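Local coordinates for protein putative transcriptional regulator (Clostridium difficile, PDB 3QI7) that is of unknown function but has a periplasmic-binding-protein-like fold and is probably a lipoprotein that binds a small ligand such as a sugar, at residues V18-P21 with L22-K26; L313-Y316 with L317-M321. All coordinates share one frame; numbering follows the deposited sequence.

Contact 1 (V18-P21 with L22-K26); sequences VTQP and LSENK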
ATOM      1  N   VAL A  18      14.953   4.947   1.034  1.00 24.87           N
ATOM      2  CA  VAL A  18      14.638   5.790   2.176  1.00 23.04           C
ATOM      3  C   VAL A  18      13.277   5.414   2.756  1.00 23.33           C
ATOM      4  O   VAL A  18      12.253   5.406   2.040  1.00 20.96           O
ATOM      5  CB  VAL A  18      14.612   7.275   1.745  1.00 25.97           C
ATOM      6  CG1 VAL A  18      14.310   8.206   2.965  1.00 21.82           C
ATOM      7  CG2 VAL A  18      15.903   7.621   1.055  1.00 23.70           C
ATOM      8  N   THR A  19      13.256   5.080   4.042  1.00 22.94           N
ATOM      9  CA  THR A  19      12.013   4.808   4.731  1.00 23.34           C
ATOM     10  C   THR A  19      11.973   5.553   6.060  1.00 25.16           C
ATOM     11  O   THR A  19      12.998   6.038   6.535  1.00 22.29           O
ATOM     12  CB  THR A  19      11.836   3.311   5.048  1.00 25.31           C
ATOM     13  OG1 THR A  19      12.649   2.960   6.160  1.00 23.76           O
ATOM     14  CG2 THR A  19      12.215   2.415   3.845  1.00 26.52           C
ATOM     15  N   GLN A  20      10.787   5.607   6.659  1.00 25.69           N
ATOM     16  CA  GLN A  20      10.659   5.964   8.070  1.00 27.06           C
ATOM     17  C   GLN A  20      11.234   4.840   8.955  1.00 28.76           C
ATOM     18  O   GLN A  20      11.459   3.707   8.477  1.00 27.69           O
ATOM     19  CB  GLN A  20       9.200   6.278   8.423  1.00 27.03           C
ATOM     20  CG  GLN A  20       8.642   7.549   7.712  1.00 26.02           C
ATOM     21  CD  GLN A  20       7.154   7.813   8.003  1.00 31.60           C
ATOM     22  OE1 GLN A  20       6.370   8.143   7.098  1.00 30.74           O
ATOM     23  NE2 GLN A  20       6.762   7.653   9.267  1.00 28.70           N
ATOM     24  N   PRO A  21      11.512   5.155  10.232  1.00 25.70           N
ATOM     25  CA  PRO A  21      12.107   4.147  11.099  1.00 28.52           C
ATOM     26  C   PRO A  21      11.144   3.035  11.465  1.00 25.65           C
ATOM     27  O   PRO A  21       9.909   3.171  11.300  1.00 23.75           O
ATOM     28  CB  PRO A  21      12.546   4.926  12.358  1.00 30.57           C
ATOM     29  CG  PRO A  21      12.070   6.293  12.210  1.00 33.67           C
ATOM     30  CD  PRO A  21      11.523   6.503  10.834  1.00 27.39           C
ATOM     31  N   LEU A  22      11.730   1.937  11.937  1.00 26.79           N
ATOM     32  CA  LEU A  22      10.991   0.725  12.274  1.00 26.95           C
ATOM     33  C   LEU A  22       9.827   1.059  13.201  1.00 28.24           C
ATOM     34  O   LEU A  22       8.731   0.549  13.026  1.00 28.36           O
ATOM     35  CB  LEU A  22      11.932  -0.277  12.931  1.00 26.43           C
ATOM     36  CG  LEU A  22      11.404  -1.634  13.411  1.00 32.80           C
ATOM     37  CD1 LEU A  22      10.866  -2.476  12.258  1.00 27.85           C
ATOM     38  CD2 LEU A  22      12.547  -2.358  14.157  1.00 30.20           C
ATOM     39  N   SER A  23      10.065   1.956  14.156  1.00 31.08           N
ATOM     40  CA  SER A  23       9.048   2.359  15.145  1.00 31.26           C
ATOM     41  C   SER A  23       7.798   3.007  14.536  1.00 31.39           C
ATOM     42  O   SER A  23       6.758   3.043  15.186  1.00 32.90           O
ATOM     43  CB  SER A  23       9.659   3.322  16.173  1.00 30.83           C
ATOM     44  OG  SER A  23      10.126   4.535  15.556  1.00 35.81           O
ATOM     45  N   GLU A  24       7.920   3.535  13.320  1.00 28.65           N
ATOM     46  CA  GLU A  24       6.854   4.282  12.657  1.00 29.46           C
ATOM     47  C   GLU A  24       6.216   3.495  11.491  1.00 27.52           C
ATOM     48  O   GLU A  24       4.992   3.424  11.401  1.00 26.59           O
ATOM     49  CB  GLU A  24       7.399   5.621  12.153  1.00 28.80           C
ATOM     50  CG  GLU A  24       7.909   6.559  13.243  1.00 30.61           C
ATOM     51  CD  GLU A  24       8.292   7.928  12.719  1.00 34.45           C
ATOM     52  OE1 GLU A  24       8.468   8.074  11.492  1.00 32.63           O
ATOM     53  OE2 GLU A  24       8.434   8.874  13.546  1.00 35.00           O
ATOM     54  N   ASN A  25       7.047   2.907  10.611  1.00 28.06           N
ATOM     55  CA  ASN A  25       6.588   2.155   9.423  1.00 25.17           C
ATOM     56  C   ASN A  25       7.253   0.773   9.365  1.00 23.53           C
ATOM     57  O   ASN A  25       8.201   0.564   8.629  1.00 24.80           O
ATOM     58  CB  ASN A  25       6.889   2.934   8.128  1.00 27.08           C
ATOM     59  CG  ASN A  25       6.006   4.167   7.948  1.00 27.68           C
ATOM     60  OD1 ASN A  25       5.038   4.384   8.696  1.00 32.84           O
ATOM     61  ND2 ASN A  25       6.360   5.007   6.982  1.00 23.69           N
ATOM     62  N   LYS A  26       6.756  -0.164  10.165  1.00 22.96           N
ATOM     63  CA  LYS A  26       7.407  -1.454  10.329  1.00 25.26           C
ATOM     64  C   LYS A  26       7.449  -2.248   9.037  1.00 22.45           C
ATOM     65  O   LYS A  26       8.472  -2.863   8.684  1.00 20.38           O
ATOM     66  CB  LYS A  26       6.696  -2.261  11.420  1.00 26.21           C
ATOM     67  CG  LYS A  26       7.288  -3.619  11.657  1.00 31.41           C
ATOM     68  CD  LYS A  26       6.614  -4.284  12.880  1.00 33.78           C
ATOM     69  CE  LYS A  26       7.295  -5.600  13.233  1.00 39.76           C
ATOM     70  NZ  LYS A  26       6.629  -6.338  14.388  1.00 37.94           N
TER
HETATM   71  O   HOH W   1       8.465   4.381   5.354  1.00 21.99           O

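Contact 2 (L313-Y316 with L317-M321); sequences LAIY and LATEM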
ATOM      1  N   LEU A 313       8.485  -3.355  -5.485  1.00 19.20           N
ATOM      2  CA  LEU A 313       8.412  -3.148  -6.936  1.00 21.25           C
ATOM      3  C   LEU A 313       9.411  -2.081  -7.367  1.00 22.19           C
ATOM      4  O   LEU A 313      10.103  -2.234  -8.385  1.00 21.31           O
ATOM      5  CB  LEU A 313       6.994  -2.735  -7.378  1.00 22.54           C
ATOM      6  CG  LEU A 313       6.836  -2.222  -8.821  1.00 20.83           C
ATOM      7  CD1 LEU A 313       7.218  -3.340  -9.806  1.00 21.59           C
ATOM      8  CD2 LEU A 313       5.426  -1.689  -9.145  1.00 21.21           C
ATOM      9  N   ALA A 314       9.444  -0.972  -6.629  1.00 21.20           N
ATOM     10  CA  ALA A 314      10.377   0.144  -6.956  1.00 21.18           C
ATOM     11  C   ALA A 314      11.837  -0.306  -6.911  1.00 21.41           C
ATOM     12  O   ALA A 314      12.637   0.062  -7.791  1.00 20.77           O
ATOM     13  CB  ALA A 314      10.146   1.370  -6.022  1.00 18.20           C
ATOM     14  N   ILE A 315      12.192  -1.109  -5.915  1.00 19.88           N
ATOM     15  CA  ILE A 315      13.580  -1.628  -5.846  1.00 22.65           C
ATOM     16  C   ILE A 315      13.923  -2.508  -7.081  1.00 22.18           C
ATOM     17  O   ILE A 315      14.983  -2.347  -7.687  1.00 23.86           O
ATOM     18  CB  ILE A 315      13.821  -2.391  -4.524  1.00 24.03           C
ATOM     19  CG1 ILE A 315      13.744  -1.411  -3.341  1.00 22.58           C
ATOM     20  CG2 ILE A 315      15.188  -3.116  -4.544  1.00 25.99           C
ATOM     21  CD1 ILE A 315      13.429  -2.080  -2.037  1.00 18.93           C
ATOM     22  N   TYR A 316      13.033  -3.431  -7.432  1.00 23.22           N
ATOM     23  CA  TYR A 316      13.238  -4.322  -8.579  1.00 21.58           C
ATOM     24  C   TYR A 316      13.339  -3.534  -9.872  1.00 23.79           C
ATOM     25  O   TYR A 316      14.152  -3.860 -10.741  1.00 23.37           O
ATOM     26  CB  TYR A 316      12.098  -5.350  -8.711  1.00 22.97           C
ATOM     27  CG  TYR A 316      12.141  -6.528  -7.745  1.00 21.18           C
ATOM     28  CD1 TYR A 316      13.312  -7.223  -7.486  1.00 26.87           C
ATOM     29  CD2 TYR A 316      11.001  -6.954  -7.126  1.00 26.98           C
ATOM     30  CE1 TYR A 316      13.333  -8.325  -6.597  1.00 29.58           C
ATOM     31  CE2 TYR A 316      11.007  -8.024  -6.248  1.00 26.82           C
ATOM     32  CZ  TYR A 316      12.170  -8.710  -5.989  1.00 32.09           C
ATOM     33  OH  TYR A 316      12.123  -9.765  -5.107  1.00 33.17           O
ATOM     34  N   LEU A 317      12.525  -2.482 -10.004  1.00 21.92           N
ATOM     35  CA  LEU A 317      12.530  -1.639 -11.196  1.00 24.93           C
ATOM     36  C   LEU A 317      13.835  -0.866 -11.293  1.00 25.62           C
ATOM     37  O   LEU A 317      14.455  -0.806 -12.370  1.00 27.94           O
ATOM     38  CB  LEU A 317      11.352  -0.649 -11.139  1.00 25.81           C
ATOM     39  CG  LEU A 317      10.660  -0.157 -12.397  1.00 33.82           C
ATOM     40  CD1 LEU A 317      10.442  -1.256 -13.456  1.00 25.88           C
ATOM     41  CD2 LEU A 317       9.323   0.473 -11.951  1.00 31.08           C
ATOM     42  N   ALA A 318      14.228  -0.232 -10.187  1.00 25.73           N
ATOM     43  CA  ALA A 318      15.489   0.512 -10.154  1.00 24.73           C
ATOM     44  C   ALA A 318      16.648  -0.394 -10.582  1.00 25.72           C
ATOM     45  O   ALA A 318      17.441  -0.042 -11.444  1.00 25.40           O
ATOM     46  CB  ALA A 318      15.755   1.095  -8.756  1.00 27.28           C
ATOM     47  N   THR A 319      16.749  -1.570  -9.979  1.00 25.53           N
ATOM     48  CA  THR A 319      17.807  -2.544 -10.337  1.00 27.59           C
ATOM     49  C   THR A 319      17.814  -2.888 -11.839  1.00 28.14           C
ATOM     50  O   THR A 319      18.870  -2.892 -12.501  1.00 30.81           O
ATOM     51  CB  THR A 319      17.657  -3.819  -9.484  1.00 28.10           C
ATOM     52  OG1 THR A 319      17.767  -3.450  -8.105  1.00 31.45           O
ATOM     53  CG2 THR A 319      18.731  -4.871  -9.839  1.00 28.38           C
ATOM     54  N   GLU A 320      16.635  -3.163 -12.381  1.00 27.68           N
ATOM     55  CA  GLU A 320      16.508  -3.517 -13.787  1.00 28.34           C
ATOM     56  C   GLU A 320      16.921  -2.339 -14.652  1.00 28.40           C
ATOM     57  O   GLU A 320      17.584  -2.501 -15.690  1.00 25.49           O
ATOM     58  CB  GLU A 320      15.066  -3.911 -14.097  1.00 29.10           C
ATOM     59  CG  GLU A 320      14.750  -4.233 -15.565  1.00 31.46           C
ATOM     60  CD  GLU A 320      15.204  -5.614 -16.000  1.00 40.26           C
ATOM     61  OE1 GLU A 320      15.497  -6.449 -15.126  1.00 40.54           O
ATOM     62  OE2 GLU A 320      15.248  -5.859 -17.235  1.00 44.79           O
HETATM   63  N   MSE A 321      16.490  -1.151 -14.230  1.00 28.21           N
HETATM   64  CA  MSE A 321      16.772   0.063 -14.995  1.00 29.01           C
HETATM   65  C   MSE A 321      18.271   0.340 -15.038  1.00 31.10           C
HETATM   66  O   MSE A 321      18.798   0.734 -16.086  1.00 31.10           O
HETATM   67  CB  MSE A 321      16.017   1.274 -14.394  1.00 28.13           C
HETATM   68  CG  MSE A 321      14.525   1.269 -14.686  1.00 22.36           C
HETATM   69 SE   MSE A 321      13.577   2.687 -13.682  0.75 29.12          SE
HETATM   70  CE  MSE A 321      13.930   4.091 -15.036  1.00 21.08           C
TER

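Contact 1 (V18-P21 with L22-K26)
Q20 and P21 meet E24 and N25 in a tight local turn at the surface, where strand 13-19 ends and the chain bends toward helix 26-42. The carbonyl of P21 holds the turn together, taking two backbone bonds. N25 N reaches P21 O at 3.0 Å, nearly straight at 173° and close to the line of the carbonyl bond. E24 N reaches P21 O at 2.9 Å from above the carbonyl plane.

The side chain of Q20 lies across the turn. Beyond CG it is extended (chi2 177°), which carries its amide out to the side chains of E24 and N25. Q20 NE2 donates to E24 OE1 at 2.8 Å. This bond is bent, and it meets the carboxylate from above its plane. The amide and carboxylate planes stand almost perpendicular, 89° apart. E24 OE1 also rests 3.5 Å from P21 CD. The amide of N25 packs against that of Q20, with N25 ND2 3.1 Å from Q20 CD. A water joins the same two residues, accepting from Q20 N at 2.9 Å and from N25 ND2 at 2.7 Å.

Further polar ends are held from outside the turn. Q20 OE1 is hydrogen-bonded to T95 and Q97, which ties the turn to the loop just after strand 88-94. E24 OE2 takes the backbone N of N67, and S23 OG bonds to E66. N25 is the N-cap residue of helix 26-42, but its side chain makes no capping bond. This is a beta-alpha connection at the C-terminal end of a parallel strand, as in Rossmann-like periplasmic-binding-protein lobes.

Contact 2 (L313-Y316 with L317-M321)
L313-Y316 and L317-M321 are successive turns of helix 306-324, and regular i to i+4 bonds join them. L317 N donates to L313 O at 2.9 Å, and A318 N to A314 O at 2.9 Å. T319 N meets I315 O at 3.0 Å, nearly straight at 173°. E320 N follows on Y316 O at 3.1 Å.

Side chains touch mainly the carbonyls one turn back. L317 CB lies 3.4 Å from L313 O, and A318 CB is 3.4 Å from A314 O. T319 has its hydroxyl beside its own backbone N (chi1 -60°). This turns OG1 back along the helix to 3.0 Å from I315 O. The hydroxyl is hydrogen-bonded to Y39 OH of helix 26-42.

The helix is buried on several sides. I315, A318 and T319 face strand 13-19 through V17, V15 and F13. A314 and A318 touch I117 of strand 115-118. L313 and L317 meet helix 334-345 at F340 and L337. The side chain of Y316 touches M35 and Y39 of helix 26-42 and F340 and R344 of helix 334-345, and its OH bonds to E38. The helix thus packs on parallel strands 13-19 and 115-118 of the mixed sheet of this lobe, the layered alpha/beta pattern of the periplasmic-binding-protein-like fold.

Overall arrangement
Near the N terminus, strand 13-19 runs into contact 1, which closes the turn into helix 26-42. Contact 2 comes almost 300 residues later, within helix 306-324, and closes no loop. The two are in series and neither nest nor cross. Their centres lie 20 Å apart, and their nearest atoms are about 8 Å apart without touching. The early strand and helix link them. Strand 13-19 leads into contact 1 and supplies F13, V15 and V17 to contact 2. Helix 26-42 starts at contact 1 and gives E38 and Y39 to contact 2. The late helix is thereby tied to the lobe that contains the N-terminal strand.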